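Local coordinates for redox-sensing transcriptional repressor rex (Thermoanaerobacter ethanolicus, PDB 3WG9), which probably represses transcription in response to the cellular NADH/NAD(+) balance, acting as a homodimer that joins winged-helix DNA-binding domains to Rossmann-fold domains, at residues I154-A159 and F177-L182; I147-L152 and I171-N176; Y85-I90 and S108-K113. All blocks are in the same frame, centred on the assembly; numbering follows the deposited sequence.

Contact 1 (I154-A159 and F177-L182); sequences IPKDNA and FLPIDL
Lys156 and Ile180 meet where two loops leave the Rossmann sheet, and the lysine touches its partner with its aliphatic chain. Ile180 CD1 is the focus, met by every side-chain atom of the lysine in turn. Lys156 CB lies 3.8 Å from it. The first torsion sets Lys156 CG anti to its own carbonyl carbon (chi1 -48°), 3.7 Å from Ile180 CD1. The modelled approach of Lys156 CD is tighter than normal carbon contact, and its exact value is doubtful. A bend at chi3 (-38°) places CE, which is 3.8 Å from Ile180 CD1, and NZ ends the chain 4.0 Å from the same methyl. The two side chains cross at about a right angle, the lysine passing across the CD1 end of the isoleucine.

Deeper in, buried Leu178 points at the other loop. Leu178 CD2 lies against the backbone of Ile154, 3.2 Å from Ile154 O and 3.7 Å from Ile154 N. Leu182 CD2 adds a looser contact, 4.3 Å from Ala159 CB. No hydrogen bond crosses between the loops.

Dinucleotide sites of Rossmann domains lie at such strand ends: Ile154 takes part in NAD(+) and NADH binding and Phe177 in NADH binding, although this chain carries no cofactor. Phe177 O accepts a hydrogen bond from Tyr102 OH of the second subunit. Residues 154-159 lead from strand 149-152 into helix 159-168, while residues 177-182 follow strand 173-176; Leu182 packs on that helix, at Gln160 and Ala163, and on strands 149-152 and 189-192.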
loop_
_atom_site.group_PDB
_atom_site.type_symbol
_atom_site.label_atom_id
_atom_site.label_comp_id
_atom_site.label_asym_id
_atom_site.label_seq_id
_atom_site.Cartn_x
_atom_site.Cartn_y
_atom_site.Cartn_z
ATOM N N ILE B 154 -14.141 -6.261 3.688
ATOM C CA ILE B 154 -15.494 -6.584 3.230
ATOM C C ILE B 154 -15.894 -5.721 2.050
ATOM O O ILE B 154 -15.189 -4.760 1.718
ATOM C CB ILE B 154 -16.496 -6.323 4.341
ATOM C CG1 ILE B 154 -16.095 -5.104 5.181
ATOM C CG2 ILE B 154 -16.643 -7.567 5.206
ATOM C CD1 ILE B 154 -17.278 -4.639 5.951
ATOM N N PRO B 155 -17.046 -6.017 1.412
ATOM C CA PRO B 155 -17.443 -5.127 0.312
ATOM C C PRO B 155 -17.841 -3.749 0.836
ATOM O O PRO B 155 -18.092 -3.596 2.022
ATOM C CB PRO B 155 -18.670 -5.830 -0.291
ATOM C CG PRO B 155 -18.764 -7.159 0.353
ATOM C CD PRO B 155 -18.044 -7.076 1.658
ATOM N N LYS B 156 -17.929 -2.749 -0.040
ATOM C CA LYS B 156 -18.342 -1.389 0.381
ATOM C C LYS B 156 -19.751 -1.295 0.942
ATOM O O LYS B 156 -20.057 -0.407 1.752
ATOM C CB LYS B 156 -18.223 -0.446 -0.803
ATOM C CG LYS B 156 -16.889 -0.581 -1.510
ATOM C CD LYS B 156 -16.869 0.307 -2.734
ATOM C CE LYS B 156 -18.235 0.310 -3.407
ATOM N NZ LYS B 156 -18.293 1.337 -4.470
ATOM N N ASP B 157 -20.600 -2.225 0.502
ATOM C CA ASP B 157 -21.972 -2.389 0.984
ATOM C C ASP B 157 -22.222 -1.917 2.426
ATOM O O ASP B 157 -22.644 -0.785 2.643
ATOM C CB ASP B 157 -22.428 -3.846 0.812
ATOM C CG ASP B 157 -22.843 -4.167 -0.620
ATOM O OD1 ASP B 157 -24.026 -3.912 -0.949
ATOM O OD2 ASP B 157 -22.006 -4.687 -1.406
ATOM N N ASN B 158 -22.021 -2.773 3.420
ATOM C CA ASN B 158 -22.154 -2.272 4.790
ATOM C C ASN B 158 -20.803 -1.968 5.491
ATOM O O ASN B 158 -20.657 -2.224 6.686
ATOM C CB ASN B 158 -23.108 -3.127 5.671
ATOM C CG ASN B 158 -24.280 -3.748 4.893
ATOM O OD1 ASN B 158 -24.808 -4.796 5.288
ATOM N ND2 ASN B 158 -24.686 -3.121 3.792
ATOM N N ALA B 159 -19.852 -1.368 4.771
ATOM C CA ALA B 159 -18.595 -0.920 5.376
ATOM C C ALA B 159 -18.608 0.204 6.423
ATOM O O ALA B 159 -17.945 0.068 7.451
ATOM C CB ALA B 159 -17.502 -0.659 4.338
ATOM N N PHE B 177 -9.047 -1.799 3.888
ATOM C CA PHE B 177 -8.672 -2.166 2.499
ATOM C C PHE B 177 -9.675 -1.769 1.410
ATOM O O PHE B 177 -9.433 -2.022 0.224
ATOM C CB PHE B 177 -8.442 -3.657 2.385
ATOM C CG PHE B 177 -7.111 -4.064 2.925
ATOM C CD1 PHE B 177 -6.010 -4.130 2.070
ATOM C CD2 PHE B 177 -6.943 -4.186 4.294
ATOM C CE1 PHE B 177 -4.747 -4.462 2.552
ATOM C CE2 PHE B 177 -5.682 -4.527 4.799
ATOM C CZ PHE B 177 -4.593 -4.631 3.933
ATOM N N LEU B 178 -10.809 -1.220 1.814
ATOM C CA LEU B 178 -11.814 -0.867 0.830
ATOM C C LEU B 178 -11.487 0.459 0.215
ATOM O O LEU B 178 -11.116 1.388 0.934
ATOM C CB LEU B 178 -13.209 -0.780 1.417
ATOM C CG LEU B 178 -13.754 -1.485 2.658
ATOM C CD1 LEU B 178 -15.256 -1.657 2.384
ATOM C CD2 LEU B 178 -13.097 -2.795 3.096
ATOM N N PRO B 179 -11.730 0.575 -1.101
ATOM C CA PRO B 179 -11.329 1.730 -1.870
ATOM C C PRO B 179 -12.243 2.903 -1.582
ATOM O O PRO B 179 -12.535 3.652 -2.498
ATOM C CB PRO B 179 -11.526 1.259 -3.321
ATOM C CG PRO B 179 -12.690 0.322 -3.249
ATOM C CD PRO B 179 -12.512 -0.385 -1.905
ATOM N N ILE B 180 -12.654 3.078 -0.335
ATOM C CA ILE B 180 -13.457 4.218 0.116
ATOM C C ILE B 180 -12.997 4.761 1.483
ATOM O O ILE B 180 -12.627 4.003 2.364
ATOM C CB ILE B 180 -14.902 3.774 0.231
ATOM C CG1 ILE B 180 -15.539 3.811 -1.161
ATOM C CG2 ILE B 180 -15.674 4.612 1.242
ATOM C CD1 ILE B 180 -16.880 3.118 -1.192
ATOM N N ASP B 181 -13.021 6.073 1.656
ATOM C CA ASP B 181 -12.556 6.696 2.886
ATOM C C ASP B 181 -13.646 6.822 3.985
ATOM O O ASP B 181 -14.558 7.667 3.915
ATOM C CB ASP B 181 -11.829 8.011 2.585
ATOM C CG ASP B 181 -10.445 7.784 1.940
ATOM O OD1 ASP B 181 -10.131 6.654 1.483
ATOM O OD2 ASP B 181 -9.635 8.734 1.917
ATOM N N LEU B 182 -13.505 5.969 5.007
ATOM C CA LEU B 182 -14.475 5.830 6.115
ATOM C C LEU B 182 -14.475 7.002 7.099
ATOM O O LEU B 182 -13.494 7.705 7.188
ATOM C CB LEU B 182 -14.203 4.534 6.877
ATOM C CG LEU B 182 -14.314 3.292 6.002
ATOM C CD1 LEU B 182 -13.944 2.112 6.848
ATOM C CD2 LEU B 182 -15.697 3.108 5.393
#

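Contact 2 (I147-L152 and I171-N176); sequences IDIGIL and IKAIWN
Ile149 pairs with Ala173 in two adjacent parallel strands, 149-152 and 173-176, joined through helix 159-168 as a beta-alpha-beta unit of the Rossmann sheet. The strand axes are 20° apart. The backbone ladder starts at Asp148 O, approached by two amides: Lys172 N at 3.2 Å, and Ala173 N in a weak bond. It continues with Gly150 N to Ala173 O at 2.9 Å, Trp175 N to Gly150 O at 2.8 Å and Leu152 N to Trp175 O.

On the face that carries Ile149, Ile151 and Trp175, Ile151 and the Trp175 indole lie side by side, pointing the same way. Trp175 CG stands anti to its backbone N (chi1 -164°), and Ile151 CD1 reaches the ring edge near its plane, 4.0 Å from Trp175 CE3. Trp175 NE1 bonds to Ser198 OG of the second subunit, tying this face to the dimer interface. Helix 159-168 covers the other face, where Leu152 CG meets Ile174 CG2 at 3.8 Å.

At the strand entrance Asp148 OD2 accepts a hydrogen bond from Asn86 N, while OD1 makes a long salt bridge with Lys172 NZ at 3.6 Å.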
loop_
_atom_site.group_PDB
_atom_site.type_symbol
_atom_site.label_atom_id
_atom_site.label_comp_id
_atom_site.label_asym_id
_atom_site.label_seq_id
_atom_site.Cartn_x
_atom_site.Cartn_y
_atom_site.Cartn_z
ATOM N N ILE B 147 -9.319 -6.333 21.681
ATOM C CA ILE B 147 -8.867 -6.109 20.285
ATOM C C ILE B 147 -8.467 -4.657 20.052
ATOM O O ILE B 147 -9.249 -3.741 20.311
ATOM C CB ILE B 147 -9.959 -6.511 19.296
ATOM C CG1 ILE B 147 -10.400 -7.946 19.572
ATOM C CG2 ILE B 147 -9.458 -6.329 17.816
ATOM C CD1 ILE B 147 -9.267 -8.972 19.454
ATOM N N ASP B 148 -7.292 -4.481 19.463
ATOM C CA ASP B 148 -6.757 -3.185 19.159
ATOM C C ASP B 148 -7.113 -2.763 17.740
ATOM O O ASP B 148 -7.438 -1.609 17.556
ATOM C CB ASP B 148 -5.239 -3.221 19.315
ATOM C CG ASP B 148 -4.812 -3.546 20.768
ATOM O OD1 ASP B 148 -5.315 -2.850 21.670
ATOM O OD2 ASP B 148 -4.137 -4.582 20.993
ATOM N N ILE B 149 -6.943 -3.647 16.747
ATOM C CA ILE B 149 -6.978 -3.231 15.325
ATOM C C ILE B 149 -8.064 -4.044 14.608
ATOM O O ILE B 149 -8.105 -5.259 14.786
ATOM C CB ILE B 149 -5.634 -3.455 14.619
ATOM C CG1 ILE B 149 -4.487 -2.676 15.309
ATOM C CG2 ILE B 149 -5.765 -3.093 13.102
ATOM C CD1 ILE B 149 -3.054 -3.114 14.798
ATOM N N GLY B 150 -9.033 -3.381 13.978
ATOM C CA GLY B 150 -10.025 -4.107 13.130
ATOM C C GLY B 150 -9.569 -3.895 11.672
ATOM O O GLY B 150 -9.318 -2.770 11.210
ATOM N N ILE B 151 -9.375 -4.979 10.943
ATOM C CA ILE B 151 -8.957 -4.861 9.537
ATOM C C ILE B 151 -10.162 -5.125 8.661
ATOM O O ILE B 151 -10.825 -6.176 8.850
ATOM C CB ILE B 151 -7.901 -5.922 9.260
ATOM C CG1 ILE B 151 -6.757 -5.748 10.270
ATOM C CG2 ILE B 151 -7.459 -5.905 7.724
ATOM C CD1 ILE B 151 -5.672 -6.853 10.238
ATOM N N LEU B 152 -10.489 -4.198 7.748
ATOM C CA LEU B 152 -11.723 -4.273 6.994
ATOM C C LEU B 152 -11.443 -4.816 5.610
ATOM O O LEU B 152 -10.681 -4.181 4.842
ATOM C CB LEU B 152 -12.459 -2.916 6.868
ATOM C CG LEU B 152 -12.946 -2.155 8.102
ATOM C CD1 LEU B 152 -13.621 -0.843 7.613
ATOM C CD2 LEU B 152 -13.939 -2.979 8.935
ATOM N N ILE B 171 -12.970 -0.215 19.542
ATOM C CA ILE B 171 -11.762 -0.477 18.720
ATOM C C ILE B 171 -10.837 0.736 18.733
ATOM O O ILE B 171 -11.285 1.887 18.815
ATOM C CB ILE B 171 -12.140 -0.869 17.230
ATOM C CG1 ILE B 171 -11.021 -1.718 16.607
ATOM C CG2 ILE B 171 -12.368 0.360 16.335
ATOM C CD1 ILE B 171 -11.165 -3.124 16.977
ATOM N N LYS B 172 -9.526 0.516 18.652
ATOM C CA LYS B 172 -8.605 1.694 18.691
ATOM C C LYS B 172 -8.107 2.133 17.319
ATOM O O LYS B 172 -7.696 3.285 17.121
ATOM C CB LYS B 172 -7.369 1.427 19.566
ATOM C CG LYS B 172 -7.716 1.020 21.048
ATOM C CD LYS B 172 -6.372 0.799 21.811
ATOM C CE LYS B 172 -6.583 0.588 23.328
ATOM N NZ LYS B 172 -7.418 -0.615 23.582
ATOM N N ALA B 173 -8.117 1.203 16.361
ATOM C CA ALA B 173 -7.641 1.508 15.012
ATOM C C ALA B 173 -8.344 0.587 14.037
ATOM O O ALA B 173 -8.679 -0.581 14.388
ATOM C CB ALA B 173 -6.159 1.151 14.950
ATOM N N ILE B 174 -8.451 1.090 12.809
ATOM C CA ILE B 174 -9.004 0.364 11.699
ATOM C C ILE B 174 -8.042 0.441 10.547
ATOM O O ILE B 174 -7.555 1.540 10.165
ATOM C CB ILE B 174 -10.378 0.989 11.273
ATOM C CG1 ILE B 174 -11.405 0.628 12.380
ATOM C CG2 ILE B 174 -10.823 0.398 9.912
ATOM C CD1 ILE B 174 -12.786 1.285 12.164
ATOM N N TRP B 175 -7.737 -0.738 10.003
ATOM C CA TRP B 175 -6.899 -0.812 8.787
ATOM C C TRP B 175 -7.845 -1.159 7.636
ATOM O O TRP B 175 -8.426 -2.249 7.577
ATOM C CB TRP B 175 -5.793 -1.868 8.995
ATOM C CG TRP B 175 -4.660 -1.797 8.016
ATOM C CD1 TRP B 175 -4.185 -0.666 7.387
ATOM C CD2 TRP B 175 -3.829 -2.870 7.588
ATOM N NE1 TRP B 175 -3.071 -0.971 6.611
ATOM C CE2 TRP B 175 -2.853 -2.326 6.695
ATOM C CE3 TRP B 175 -3.779 -4.227 7.893
ATOM C CZ2 TRP B 175 -1.919 -3.113 6.041
ATOM C CZ3 TRP B 175 -2.817 -5.023 7.249
ATOM C CH2 TRP B 175 -1.858 -4.445 6.386
ATOM N N ASN B 176 -8.082 -0.194 6.754
ATOM C CA ASN B 176 -9.226 -0.279 5.839
ATOM C C ASN B 176 -8.735 -0.619 4.412
ATOM O O ASN B 176 -8.083 0.207 3.821
ATOM C CB ASN B 176 -9.939 1.083 5.789
ATOM C CG ASN B 176 -11.045 1.133 4.727
ATOM O OD1 ASN B 176 -11.692 0.115 4.419
ATOM N ND2 ASN B 176 -11.208 2.308 4.104
HETATM O O HOH W 1 -10.070 -2.214 22.287
#

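Contact 3 (Y85-I90 and S108-K113); sequences YNTIII and SGFNLK
Thr87 O accepts Lys113 N at 2.7 Å in a nearly straight bond (173° at the hydrogen), one of the two shortest across these strands. It belongs to the first beta-alpha-beta unit of the Rossmann fold, in which strand 85-90 runs through helix 94-102 to strand 110-117. The loop after strand 85-90 carries the glycine-rich sequence from Gly91 to Gly96, consistent with dinucleotide binding; within it Asn94 and Leu95 bind NAD(+) and NADH, neither of which is bound to this chain. Asn111 N to Tyr85 O, also 2.7 Å, and Tyr85 N to Gly109 O extend the parallel ladder. Thr87 N also bonds to Asn111 O, at 3.0 Å, but from above the carbonyl plane. The axes of the two short strand segments are turned 47° from each other, a strong twist.

Tyr85 and Phe110 lie side by side on one face, pointing the same way. Their planes are 26° apart, but the rings are slid so far that they barely overlap, and Tyr85 CD2 meets Phe110 CE1 at 3.8 Å. Thr87 CG2 sits at the Phe110 ring edge, near its plane. This face turns to the second subunit, whose Ser203 packs on Tyr85 and whose Leu199 packs on Phe110.

Farther along, Leu112 CG is anti to its backbone N. Leu112 CD1 touches Ile89 CG1 at 3.6 Å, the two side chains crossing at about a right angle. Both pack against Ala100 of helix 94-102.

A water spans the strands, 2.7 Å from Thr87 OG1 and donating a hydrogen bond to Phe110 O at 3.2 Å.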
loop_
_atom_site.group_PDB
_atom_site.type_symbol
_atom_site.label_atom_id
_atom_site.label_comp_id
_atom_site.label_asym_id
_atom_site.label_seq_id
_atom_site.Cartn_x
_atom_site.Cartn_y
_atom_site.Cartn_z
ATOM N N TYR B 85 -0.100 -6.565 19.190
ATOM C CA TYR B 85 -1.379 -5.909 18.945
ATOM C C TYR B 85 -2.342 -7.053 18.584
ATOM O O TYR B 85 -2.027 -7.919 17.761
ATOM C CB TYR B 85 -1.272 -4.918 17.742
ATOM C CG TYR B 85 -0.236 -3.850 17.981
ATOM C CD1 TYR B 85 -0.540 -2.713 18.735
ATOM C CD2 TYR B 85 1.076 -4.035 17.551
ATOM C CE1 TYR B 85 0.454 -1.767 19.050
ATOM C CE2 TYR B 85 2.095 -3.101 17.863
ATOM C CZ TYR B 85 1.765 -1.981 18.632
ATOM O OH TYR B 85 2.748 -1.051 18.933
ATOM N N ASN B 86 -3.498 -7.051 19.217
ATOM C CA ASN B 86 -4.547 -8.029 18.891
ATOM C C ASN B 86 -5.393 -7.476 17.737
ATOM O O ASN B 86 -5.871 -6.354 17.830
ATOM C CB ASN B 86 -5.414 -8.222 20.114
ATOM C CG ASN B 86 -4.641 -8.895 21.275
ATOM O OD1 ASN B 86 -3.615 -9.543 21.039
ATOM N ND2 ASN B 86 -5.097 -8.667 22.507
ATOM N N THR B 87 -5.544 -8.276 16.688
ATOM C CA THR B 87 -6.263 -7.922 15.489
ATOM C C THR B 87 -7.435 -8.853 15.249
ATOM O O THR B 87 -7.440 -10.022 15.670
ATOM C CB THR B 87 -5.312 -7.956 14.264
ATOM O OG1 THR B 87 -4.927 -9.315 13.988
ATOM C CG2 THR B 87 -4.065 -7.077 14.568
ATOM N N ILE B 88 -8.414 -8.357 14.525
ATOM C CA ILE B 88 -9.416 -9.183 13.919
ATOM C C ILE B 88 -9.526 -8.751 12.487
ATOM O O ILE B 88 -9.202 -7.620 12.151
ATOM C CB ILE B 88 -10.800 -9.021 14.586
ATOM C CG1 ILE B 88 -11.301 -7.566 14.555
ATOM C CG2 ILE B 88 -10.742 -9.496 16.039
ATOM C CD1 ILE B 88 -12.657 -7.345 15.278
ATOM N N ILE B 89 -10.006 -9.652 11.642
ATOM C CA ILE B 89 -10.295 -9.301 10.243
ATOM C C ILE B 89 -11.764 -9.453 10.053
ATOM O O ILE B 89 -12.346 -10.494 10.465
ATOM C CB ILE B 89 -9.533 -10.320 9.339
ATOM C CG1 ILE B 89 -8.047 -9.997 9.445
ATOM C CG2 ILE B 89 -9.966 -10.232 7.866
ATOM C CD1 ILE B 89 -7.122 -10.957 8.654
ATOM N N ILE B 90 -12.371 -8.463 9.394
ATOM C CA ILE B 90 -13.760 -8.520 9.009
ATOM C C ILE B 90 -13.796 -8.805 7.483
ATOM O O ILE B 90 -13.244 -8.026 6.660
ATOM C CB ILE B 90 -14.521 -7.215 9.251
ATOM C CG1 ILE B 90 -14.248 -6.592 10.640
ATOM C CG2 ILE B 90 -16.053 -7.447 8.971
ATOM C CD1 ILE B 90 -14.501 -7.579 11.761
ATOM N N SER B 108 4.673 -11.912 13.876
ATOM C CA SER B 108 5.535 -11.135 14.715
ATOM C C SER B 108 4.759 -9.816 14.804
ATOM O O SER B 108 4.826 -8.973 13.910
ATOM C CB SER B 108 6.923 -10.976 14.120
ATOM O OG SER B 108 7.549 -12.245 14.124
ATOM N N GLY B 109 3.934 -9.720 15.845
ATOM C CA GLY B 109 3.534 -8.433 16.399
ATOM C C GLY B 109 2.044 -8.294 16.303
ATOM O O GLY B 109 1.391 -7.794 17.213
ATOM N N PHE B 110 1.494 -8.830 15.230
ATOM C CA PHE B 110 0.098 -8.616 14.988
ATOM C C PHE B 110 -0.675 -9.916 15.155
ATOM O O PHE B 110 -0.751 -10.772 14.260
ATOM C CB PHE B 110 -0.103 -7.930 13.638
ATOM C CG PHE B 110 0.602 -6.591 13.548
ATOM C CD1 PHE B 110 -0.076 -5.419 13.854
ATOM C CD2 PHE B 110 1.939 -6.519 13.211
ATOM C CE1 PHE B 110 0.547 -4.184 13.774
ATOM C CE2 PHE B 110 2.576 -5.279 13.109
ATOM C CZ PHE B 110 1.894 -4.125 13.393
ATOM N N ASN B 111 -1.259 -10.052 16.329
ATOM C CA ASN B 111 -1.804 -11.339 16.683
ATOM C C ASN B 111 -3.264 -11.480 16.296
ATOM O O ASN B 111 -4.129 -10.918 16.961
ATOM C CB ASN B 111 -1.571 -11.575 18.174
ATOM C CG ASN B 111 -0.082 -11.774 18.506
ATOM O OD1 ASN B 111 0.389 -11.370 19.566
ATOM N ND2 ASN B 111 0.662 -12.369 17.581
ATOM N N LEU B 112 -3.538 -12.214 15.224
ATOM C CA LEU B 112 -4.901 -12.332 14.735
ATOM C C LEU B 112 -5.772 -13.192 15.671
ATOM O O LEU B 112 -5.480 -14.370 15.809
ATOM C CB LEU B 112 -4.921 -12.976 13.337
ATOM C CG LEU B 112 -6.315 -13.101 12.697
ATOM C CD1 LEU B 112 -6.931 -11.723 12.376
ATOM C CD2 LEU B 112 -6.226 -13.892 11.383
ATOM N N LYS B 113 -6.856 -12.631 16.224
ATOM C CA LYS B 113 -7.713 -13.322 17.214
ATOM C C LYS B 113 -8.999 -13.888 16.667
ATOM O O LYS B 113 -9.634 -14.699 17.321
ATOM C CB LYS B 113 -8.058 -12.389 18.374
ATOM C CG LYS B 113 -6.878 -11.886 19.091
ATOM C CD LYS B 113 -6.053 -13.033 19.640
ATOM C CE LYS B 113 -4.716 -12.499 20.056
ATOM N NZ LYS B 113 -3.982 -13.395 20.990
HETATM O O HOH W 2 -3.020 -9.986 12.206
#

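The three contacts sample one Rossmann domain from its core to its rim. Contacts 2 and 3 are mostly buried and lie side by side in the same sheet, their centres about 9 Å apart, because strands 149-152 and 85-90 are neighbours; Ile151 O to Ile90 N is a probable hydrogen bond between them. Both rest on backbone ladders, with apolar and aromatic chains on the faces. Contact 1 is only partly buried and relies on aliphatic groups and carbonyl oxygens in place of a ladder. It extends the strands of contact 2 into loops that help form the cofactor site. Each contact reaches the second subunit.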